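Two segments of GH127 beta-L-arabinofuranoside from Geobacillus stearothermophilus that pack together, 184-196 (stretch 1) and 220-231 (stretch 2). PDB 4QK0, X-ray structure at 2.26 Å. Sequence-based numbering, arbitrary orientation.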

ATOM      1  N   GLN A 184      39.745  20.107   8.694  1.00 29.84           N
ATOM      2  CA  GLN A 184      38.379  19.955   9.121  1.00 28.32           C
ATOM      3  C   GLN A 184      37.647  18.986   8.216  1.00 29.36           C
ATOM      4  O   GLN A 184      38.065  18.731   7.100  1.00 28.59           O
ATOM      5  CB  GLN A 184      37.656  21.271   9.140  1.00 27.19           C
ATOM      6  CG  GLN A 184      38.273  22.251  10.133  1.00 28.55           C
ATOM      7  CD  GLN A 184      37.362  23.419  10.392  1.00 22.65           C
ATOM      8  OE1 GLN A 184      36.984  24.121   9.476  1.00 30.51           O
ATOM      9  NE2 GLN A 184      36.897  23.531  11.578  1.00 26.00           N
ATOM     10  N   ILE A 185      36.567  18.412   8.723  1.00 29.70           N
ATOM     11  CA  ILE A 185      35.727  17.520   7.909  1.00 29.23           C
ATOM     12  C   ILE A 185      34.595  18.367   7.293  1.00 25.14           C
ATOM     13  O   ILE A 185      33.827  19.003   8.037  1.00 24.10           O
ATOM     14  CB  ILE A 185      35.127  16.393   8.787  1.00 29.14           C
ATOM     15  CG1 ILE A 185      36.246  15.557   9.432  1.00 32.22           C
ATOM     16  CG2 ILE A 185      34.266  15.481   7.940  1.00 28.40           C
ATOM     17  CD1 ILE A 185      35.750  14.562  10.466  1.00 31.49           C
ATOM     18  N   PRO A 186      34.418  18.320   5.965  1.00 24.60           N
ATOM     19  CA  PRO A 186      33.361  19.097   5.319  1.00 26.68           C
ATOM     20  C   PRO A 186      32.022  18.345   5.354  1.00 30.79           C
ATOM     21  O   PRO A 186      31.358  18.140   4.328  1.00 30.56           O
ATOM     22  CB  PRO A 186      33.892  19.268   3.890  1.00 27.88           C
ATOM     23  CG  PRO A 186      34.615  18.004   3.642  1.00 27.49           C
ATOM     24  CD  PRO A 186      35.219  17.585   4.981  1.00 25.71           C
ATOM     25  N   GLY A 187      31.632  17.975   6.572  1.00 29.93           N
ATOM     26  CA  GLY A 187      30.564  17.048   6.797  1.00 30.06           C
ATOM     27  C   GLY A 187      29.390  17.647   7.512  1.00 25.05           C
ATOM     28  O   GLY A 187      29.366  18.835   7.850  1.00 27.07           O
ATOM     29  N   TYR A 188      28.463  16.763   7.815  1.00 22.65           N
ATOM     30  CA  TYR A 188      27.188  17.089   8.464  1.00 22.65           C
ATOM     31  C   TYR A 188      26.449  15.751   8.774  1.00 21.83           C
ATOM     32  O   TYR A 188      26.851  14.731   8.253  1.00 23.05           O
ATOM     33  CB  TYR A 188      26.359  17.991   7.538  1.00 24.48           C
ATOM     34  CG  TYR A 188      26.392  17.644   6.084  1.00 26.53           C
ATOM     35  CD1 TYR A 188      25.608  16.601   5.574  1.00 28.83           C
ATOM     36  CD2 TYR A 188      27.214  18.343   5.183  1.00 28.70           C
ATOM     37  CE1 TYR A 188      25.644  16.263   4.234  1.00 27.14           C
ATOM     38  CE2 TYR A 188      27.248  17.998   3.837  1.00 26.04           C
ATOM     39  CZ  TYR A 188      26.454  16.966   3.366  1.00 28.20           C
ATOM     40  OH  TYR A 188      26.445  16.649   2.015  1.00 26.04           O
ATOM     41  N   ASP A 189      25.400  15.751   9.598  1.00 21.92           N
ATOM     42  CA  ASP A 189      24.772  14.501  10.080  1.00 22.19           C
ATOM     43  C   ASP A 189      23.667  14.082   9.120  1.00 23.62           C
ATOM     44  O   ASP A 189      22.976  14.915   8.508  1.00 21.91           O
ATOM     45  CB  ASP A 189      24.209  14.658  11.498  1.00 24.55           C
ATOM     46  CG  ASP A 189      23.961  13.292  12.233  1.00 25.35           C
ATOM     47  OD1 ASP A 189      23.164  12.458  11.751  1.00 26.78           O
ATOM     48  OD2 ASP A 189      24.522  13.110  13.321  1.00 23.64           O
ATOM     49  N   GLY A 190      23.557  12.765   8.957  1.00 25.35           N
ATOM     50  CA  GLY A 190      22.487  12.140   8.186  1.00 24.12           C
ATOM     51  C   GLY A 190      21.146  12.428   8.769  1.00 20.56           C
ATOM     52  O   GLY A 190      20.131  12.416   8.070  1.00 21.89           O
ATOM     53  N   HIS A 191      21.131  12.779  10.045  1.00 19.94           N
ATOM     54  CA  HIS A 191      19.912  13.234  10.655  1.00 19.15           C
ATOM     55  C   HIS A 191      20.082  14.621  11.239  1.00 22.35           C
ATOM     56  O   HIS A 191      20.669  14.791  12.309  1.00 21.84           O
ATOM     57  CB  HIS A 191      19.453  12.267  11.745  1.00 19.22           C
ATOM     58  CG  HIS A 191      18.014  12.401  12.100  1.00 20.59           C
ATOM     59  ND1 HIS A 191      17.398  13.619  12.285  1.00 20.81           N
ATOM     60  CD2 HIS A 191      17.053  11.458  12.318  1.00 21.17           C
ATOM     61  CE1 HIS A 191      16.123  13.428  12.601  1.00 21.08           C
ATOM     62  NE2 HIS A 191      15.890  12.124  12.605  1.00 20.94           N
ATOM     63  N   GLN A 192      19.444  15.590  10.574  1.00 21.39           N
ATOM     64  CA  GLN A 192      19.460  16.932  10.985  1.00 22.00           C
ATOM     65  C   GLN A 192      18.877  17.076  12.366  1.00 21.49           C
ATOM     66  O   GLN A 192      17.996  16.309  12.778  1.00 23.99           O
ATOM     67  CB  GLN A 192      18.721  17.816   9.983  1.00 22.00           C
ATOM     68  CG  GLN A 192      19.192  17.671   8.561  1.00 22.31           C
ATOM     69  CD  GLN A 192      18.439  16.599   7.763  1.00 24.32           C
ATOM     70  OE1 GLN A 192      18.266  15.483   8.230  1.00 23.37           O
ATOM     71  NE2 GLN A 192      17.973  16.953   6.556  1.00 25.55           N
ATOM     72  N   GLU A 193      19.412  18.053  13.096  1.00 19.86           N
ATOM     73  CA  GLU A 193      19.055  18.355  14.477  1.00 21.04           C
ATOM     74  C   GLU A 193      20.103  19.318  15.075  1.00 20.81           C
ATOM     75  O   GLU A 193      19.739  20.222  15.802  1.00 21.40           O
ATOM     76  CB  GLU A 193      18.930  17.092  15.379  1.00 20.73           C
ATOM     77  CG  GLU A 193      19.113  17.301  16.871  1.00 21.46           C
ATOM     78  CD  GLU A 193      17.991  18.083  17.524  1.00 24.36           C
ATOM     79  OE1 GLU A 193      16.926  18.285  16.910  1.00 22.84           O
ATOM     80  OE2 GLU A 193      18.160  18.488  18.694  1.00 28.66           O
ATOM     81  N   ILE A 194      21.365  19.075  14.818  1.00 22.65           N
ATOM     82  CA  ILE A 194      22.444  19.911  15.396  1.00 26.24           C
ATOM     83  C   ILE A 194      22.270  21.371  14.969  1.00 26.60           C
ATOM     84  O   ILE A 194      22.506  22.293  15.767  1.00 28.40           O
ATOM     85  CB  ILE A 194      23.842  19.386  15.014  1.00 27.73           C
ATOM     86  CG1 ILE A 194      24.954  20.092  15.808  1.00 28.19           C
ATOM     87  CG2 ILE A 194      24.133  19.558  13.543  1.00 28.98           C
ATOM     88  CD1 ILE A 194      24.886  19.882  17.282  1.00 27.09           C
ATOM     89  N   GLU A 195      21.717  21.573  13.776  1.00 26.18           N
ATOM     90  CA  GLU A 195      21.567  22.918  13.241  1.00 24.80           C
ATOM     91  C   GLU A 195      20.564  23.740  14.061  1.00 25.31           C
ATOM     92  O   GLU A 195      20.899  24.858  14.521  1.00 22.93           O
ATOM     93  CB  GLU A 195      21.215  22.889  11.782  1.00 24.72           C
ATOM     94  CG  GLU A 195      22.163  22.052  10.965  1.00 25.79           C
ATOM     95  CD  GLU A 195      21.745  20.567  10.820  1.00 26.23           C
ATOM     96  OE1 GLU A 195      20.844  20.120  11.573  1.00 21.15           O
ATOM     97  OE2 GLU A 195      22.311  19.888   9.916  1.00 24.60           O
ATOM     98  N   LEU A 196      19.389  23.189  14.345  1.00 23.85           N
ATOM     99  CA  LEU A 196      18.445  23.936  15.188  1.00 25.92           C
ATOM    100  C   LEU A 196      18.909  24.048  16.660  1.00 25.64           C
ATOM    101  O   LEU A 196      18.612  25.014  17.352  1.00 27.43           O
ATOM    102  CB  LEU A 196      17.022  23.357  15.079  1.00 27.91           C
ATOM    103  CG  LEU A 196      16.734  21.960  15.672  1.00 27.79           C
ATOM    104  CD1 LEU A 196      16.394  22.054  17.131  1.00 28.45           C
ATOM    105  CD2 LEU A 196      15.569  21.265  14.965  1.00 27.83           C
ATOM    106  N   GLN A 220      26.499  23.658   3.782  1.00 24.12           N
ATOM    107  CA  GLN A 220      27.337  22.608   3.212  1.00 24.85           C
ATOM    108  C   GLN A 220      26.555  21.388   2.683  1.00 24.58           C
ATOM    109  O   GLN A 220      27.025  20.668   1.806  1.00 24.80           O
ATOM    110  CB  GLN A 220      28.298  22.098   4.253  1.00 24.94           C
ATOM    111  CG  GLN A 220      29.418  21.283   3.657  1.00 25.88           C
ATOM    112  CD  GLN A 220      30.328  22.094   2.729  1.00 27.52           C
ATOM    113  OE1 GLN A 220      30.467  23.296   2.859  1.00 30.77           O
ATOM    114  NE2 GLN A 220      30.958  21.413   1.805  1.00 25.80           N
ATOM    115  N   ARG A 221      25.361  21.180   3.227  1.00 27.43           N
ATOM    116  CA  ARG A 221      24.525  20.036   2.872  1.00 25.42           C
ATOM    117  C   ARG A 221      24.203  20.021   1.407  1.00 26.12           C
ATOM    118  O   ARG A 221      23.744  21.021   0.828  1.00 26.36           O
ATOM    119  CB  ARG A 221      23.235  20.028   3.679  1.00 26.18           C
ATOM    120  CG  ARG A 221      22.661  18.659   3.861  1.00 26.93           C
ATOM    121  CD  ARG A 221      21.341  18.696   4.609  1.00 27.70           C
ATOM    122  NE  ARG A 221      20.978  17.334   5.015  1.00 24.44           N
ATOM    123  CZ  ARG A 221      21.494  16.687   6.064  1.00 26.80           C
ATOM    124  NH1 ARG A 221      22.415  17.278   6.823  1.00 26.80           N
ATOM    125  NH2 ARG A 221      21.096  15.447   6.358  1.00 23.98           N
ATOM    126  N   GLY A 222      24.440  18.867   0.805  1.00 28.71           N
ATOM    127  CA  GLY A 222      24.075  18.666  -0.590  1.00 33.05           C
ATOM    128  C   GLY A 222      25.089  19.177  -1.591  1.00 33.21           C
ATOM    129  O   GLY A 222      24.901  19.010  -2.778  1.00 32.83           O
ATOM    130  N   GLN A 223      26.193  19.743  -1.105  1.00 36.46           N
ATOM    131  CA  GLN A 223      27.256  20.174  -2.000  1.00 37.59           C
ATOM    132  C   GLN A 223      27.996  18.976  -2.593  1.00 36.86           C
ATOM    133  O   GLN A 223      28.191  17.954  -1.941  1.00 34.92           O
ATOM    134  CB  GLN A 223      28.283  21.084  -1.291  1.00 39.64           C
ATOM    135  CG  GLN A 223      27.748  22.392  -0.742  1.00 42.43           C
ATOM    136  CD  GLN A 223      27.060  23.341  -1.746  1.00 49.53           C
ATOM    137  OE1 GLN A 223      26.218  24.178  -1.352  1.00 45.34           O
ATOM    138  NE2 GLN A 223      27.429  23.259  -3.025  1.00 57.52           N
ATOM    139  N   GLN A 224      28.429  19.135  -3.833  1.00 38.81           N
ATOM    140  CA  GLN A 224      29.258  18.152  -4.515  1.00 43.16           C
ATOM    141  C   GLN A 224      30.711  18.538  -4.292  1.00 38.30           C
ATOM    142  O   GLN A 224      31.015  19.707  -4.191  1.00 38.68           O
ATOM    143  CB  GLN A 224      28.965  18.143  -6.016  1.00 46.48           C
ATOM    144  CG  GLN A 224      27.508  17.899  -6.380  1.00 49.24           C
ATOM    145  CD  GLN A 224      27.147  16.435  -6.524  1.00 56.62           C
ATOM    146  OE1 GLN A 224      27.977  15.544  -6.383  1.00 66.31           O
ATOM    147  NE2 GLN A 224      25.883  16.182  -6.823  1.00 59.47           N
ATOM    148  N   PRO A 225      31.623  17.559  -4.251  1.00 43.49           N
ATOM    149  CA  PRO A 225      31.360  16.101  -4.280  1.00 40.15           C
ATOM    150  C   PRO A 225      30.717  15.736  -2.944  1.00 36.06           C
ATOM    151  O   PRO A 225      31.008  16.364  -1.918  1.00 40.44           O
ATOM    152  CB  PRO A 225      32.756  15.501  -4.433  1.00 40.61           C
ATOM    153  CG  PRO A 225      33.668  16.514  -3.801  1.00 40.26           C
ATOM    154  CD  PRO A 225      33.046  17.862  -3.994  1.00 42.00           C
ATOM    155  N   TYR A 226      29.805  14.782  -2.958  1.00 36.47           N
ATOM    156  CA  TYR A 226      28.992  14.464  -1.769  1.00 32.47           C
ATOM    157  C   TYR A 226      29.830  14.004  -0.602  1.00 27.89           C
ATOM    158  O   TYR A 226      30.560  13.024  -0.697  1.00 29.08           O
ATOM    159  CB  TYR A 226      27.998  13.362  -2.123  1.00 36.88           C
ATOM    160  CG  TYR A 226      26.797  13.760  -2.978  1.00 36.68           C
ATOM    161  CD1 TYR A 226      26.030  14.855  -2.663  1.00 34.89           C
ATOM    162  CD2 TYR A 226      26.406  12.976  -4.054  1.00 40.16           C
ATOM    163  CE1 TYR A 226      24.913  15.173  -3.395  1.00 41.86           C
ATOM    164  CE2 TYR A 226      25.287  13.286  -4.799  1.00 38.28           C
ATOM    165  CZ  TYR A 226      24.546  14.384  -4.468  1.00 41.20           C
ATOM    166  OH  TYR A 226      23.429  14.761  -5.220  1.00 38.84           O
ATOM    167  N   TYR A 227      29.741  14.699   0.511  1.00 28.44           N
ATOM    168  CA  TYR A 227      30.403  14.239   1.725  1.00 27.78           C
ATOM    169  C   TYR A 227      30.077  12.777   2.040  1.00 27.07           C
ATOM    170  O   TYR A 227      30.967  12.005   2.421  1.00 28.78           O
ATOM    171  CB  TYR A 227      30.055  15.120   2.922  1.00 26.74           C
ATOM    172  CG  TYR A 227      30.574  14.528   4.192  1.00 30.48           C
ATOM    173  CD1 TYR A 227      31.944  14.356   4.396  1.00 33.11           C
ATOM    174  CD2 TYR A 227      29.722  14.090   5.169  1.00 30.79           C
ATOM    175  CE1 TYR A 227      32.427  13.753   5.540  1.00 31.16           C
ATOM    176  CE2 TYR A 227      30.197  13.507   6.313  1.00 33.61           C
ATOM    177  CZ  TYR A 227      31.541  13.331   6.499  1.00 33.17           C
ATOM    178  OH  TYR A 227      31.973  12.767   7.660  1.00 32.18           O
ATOM    179  N   PHE A 228      28.816  12.374   1.900  1.00 27.52           N
ATOM    180  CA  PHE A 228      28.473  11.000   2.293  1.00 28.61           C
ATOM    181  C   PHE A 228      29.134   9.991   1.403  1.00 27.38           C
ATOM    182  O   PHE A 228      29.398   8.871   1.829  1.00 28.73           O
ATOM    183  CB  PHE A 228      26.936  10.771   2.323  1.00 25.23           C
ATOM    184  CG  PHE A 228      26.215  11.544   3.383  1.00 24.49           C
ATOM    185  CD1 PHE A 228      26.812  11.829   4.633  1.00 23.75           C
ATOM    186  CD2 PHE A 228      24.935  11.970   3.171  1.00 23.82           C
ATOM    187  CE1 PHE A 228      26.150  12.517   5.627  1.00 20.09           C
ATOM    188  CE2 PHE A 228      24.256  12.669   4.171  1.00 24.06           C
ATOM    189  CZ  PHE A 228      24.865  12.944   5.387  1.00 23.71           C
ATOM    190  N   ASP A 229      29.367  10.348   0.142  1.00 30.75           N
ATOM    191  CA  ASP A 229      30.130   9.438  -0.748  1.00 32.77           C
ATOM    192  C   ASP A 229      31.581   9.353  -0.324  1.00 32.32           C
ATOM    193  O   ASP A 229      32.174   8.291  -0.365  1.00 34.68           O
ATOM    194  CB  ASP A 229      30.039   9.879  -2.224  1.00 34.10           C
ATOM    195  CG  ASP A 229      28.718   9.516  -2.872  1.00 35.18           C
ATOM    196  OD1 ASP A 229      27.972   8.665  -2.331  1.00 38.18           O
ATOM    197  OD2 ASP A 229      28.390  10.127  -3.912  1.00 44.51           O
ATOM    198  N   GLN A 230      32.149  10.475   0.100  1.00 33.67           N
ATOM    199  CA  GLN A 230      33.553  10.488   0.533  1.00 35.87           C
ATOM    200  C   GLN A 230      33.731   9.621   1.751  1.00 33.36           C
ATOM    201  O   GLN A 230      34.639   8.812   1.777  1.00 30.94           O
ATOM    202  CB  GLN A 230      34.051  11.918   0.803  1.00 38.50           C
ATOM    203  CG  GLN A 230      34.017  12.834  -0.428  1.00 42.45           C
ATOM    204  CD  GLN A 230      34.300  14.303  -0.121  1.00 42.94           C
ATOM    205  OE1 GLN A 230      33.842  14.866   0.879  1.00 41.66           O
ATOM    206  NE2 GLN A 230      35.040  14.937  -1.011  1.00 47.94           N
ATOM    207  N   GLU A 231      32.892   9.774   2.776  1.00 33.88           N
ATOM    208  CA  GLU A 231      33.101   8.943   3.988  1.00 34.52           C
ATOM    209  C   GLU A 231      32.793   7.474   3.750  1.00 34.41           C
ATOM    210  O   GLU A 231      33.446   6.587   4.319  1.00 36.04           O
ATOM    211  CB  GLU A 231      32.344   9.477   5.227  1.00 34.67           C
ATOM    212  CG  GLU A 231      30.849   9.644   5.083  1.00 32.91           C
ATOM    213  CD  GLU A 231      30.108   9.623   6.417  1.00 33.91           C
ATOM    214  OE1 GLU A 231      28.990   9.062   6.450  1.00 28.85           O
ATOM    215  OE2 GLU A 231      30.623  10.179   7.433  1.00 32.24           O
TER
HETATM  216  O   HOH W   1      30.669  18.662   1.839  1.00 23.97           O
HETATM  217  O   HOH W   2      26.736  13.930   1.194  1.00 30.19           O
HETATM  218  O   HOH W   3      28.379  17.386   0.623  1.00 30.74           O
HETATM  219  O   HOH W   4      23.035  19.947   7.403  1.00 20.69           O

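Tyr188 is the centre of this contact. Its ring lies between the loop that follows Gln220 and the start of the helix at Tyr227. Arg221 CA sits over one face of the ring, 3.8 Å from its centroid. The edge of the Tyr227 ring points toward the opposite face of Tyr188, and the edge of Tyr188 in turn points toward the face of Phe228. In the second pair, Tyr188 CE1 comes within 3.6 Å of Phe228 CZ.

The phenol oxygen is well supplied with partners. Tyr188 OH accepts a hydrogen bond from Gly222 N at 3.2 Å, which satisfies an amide inside the turn from Gln220 to Gln223. It also bonds to water 2 and water 3. Water 2 accepts from Phe228 N at 2.7 Å. Water 3 accepts from Tyr227 N at 3.0 Å and donates to Gln223 O at 2.6 Å. Backbone amides in the first turn of the helix are thus served through water.

Arg221 reaches across in an extended conformation. Its NH1 and NH2 both donate to Asp189 O, at 3.0 and 2.9 Å, so one carbonyl takes two bonds near the guanidinium plane. Gln192 CD packs over one face of the guanidinium, 3.2 Å from Arg221 NH2, without a hydrogen bond between the two side chains. Glu195 OE2 is 4.0 Å from Arg221 NH1, too far for a salt bridge and well out of the guanidinium plane. Water 4 links them, accepting from Arg221 NH1 at 2.8 Å and donating to Glu195 OE2 at 2.6 Å.

Pro186 O is satisfied by water 1 at 2.6 Å, and that water accepts from Gln220 NE2 at 2.8 Å. Nearby, Gly187 CA lies 3.5 Å from the centroid of the Tyr227 ring. A CB on Gly187 would fall 2.8 Å from Tyr227 CZ, a clash.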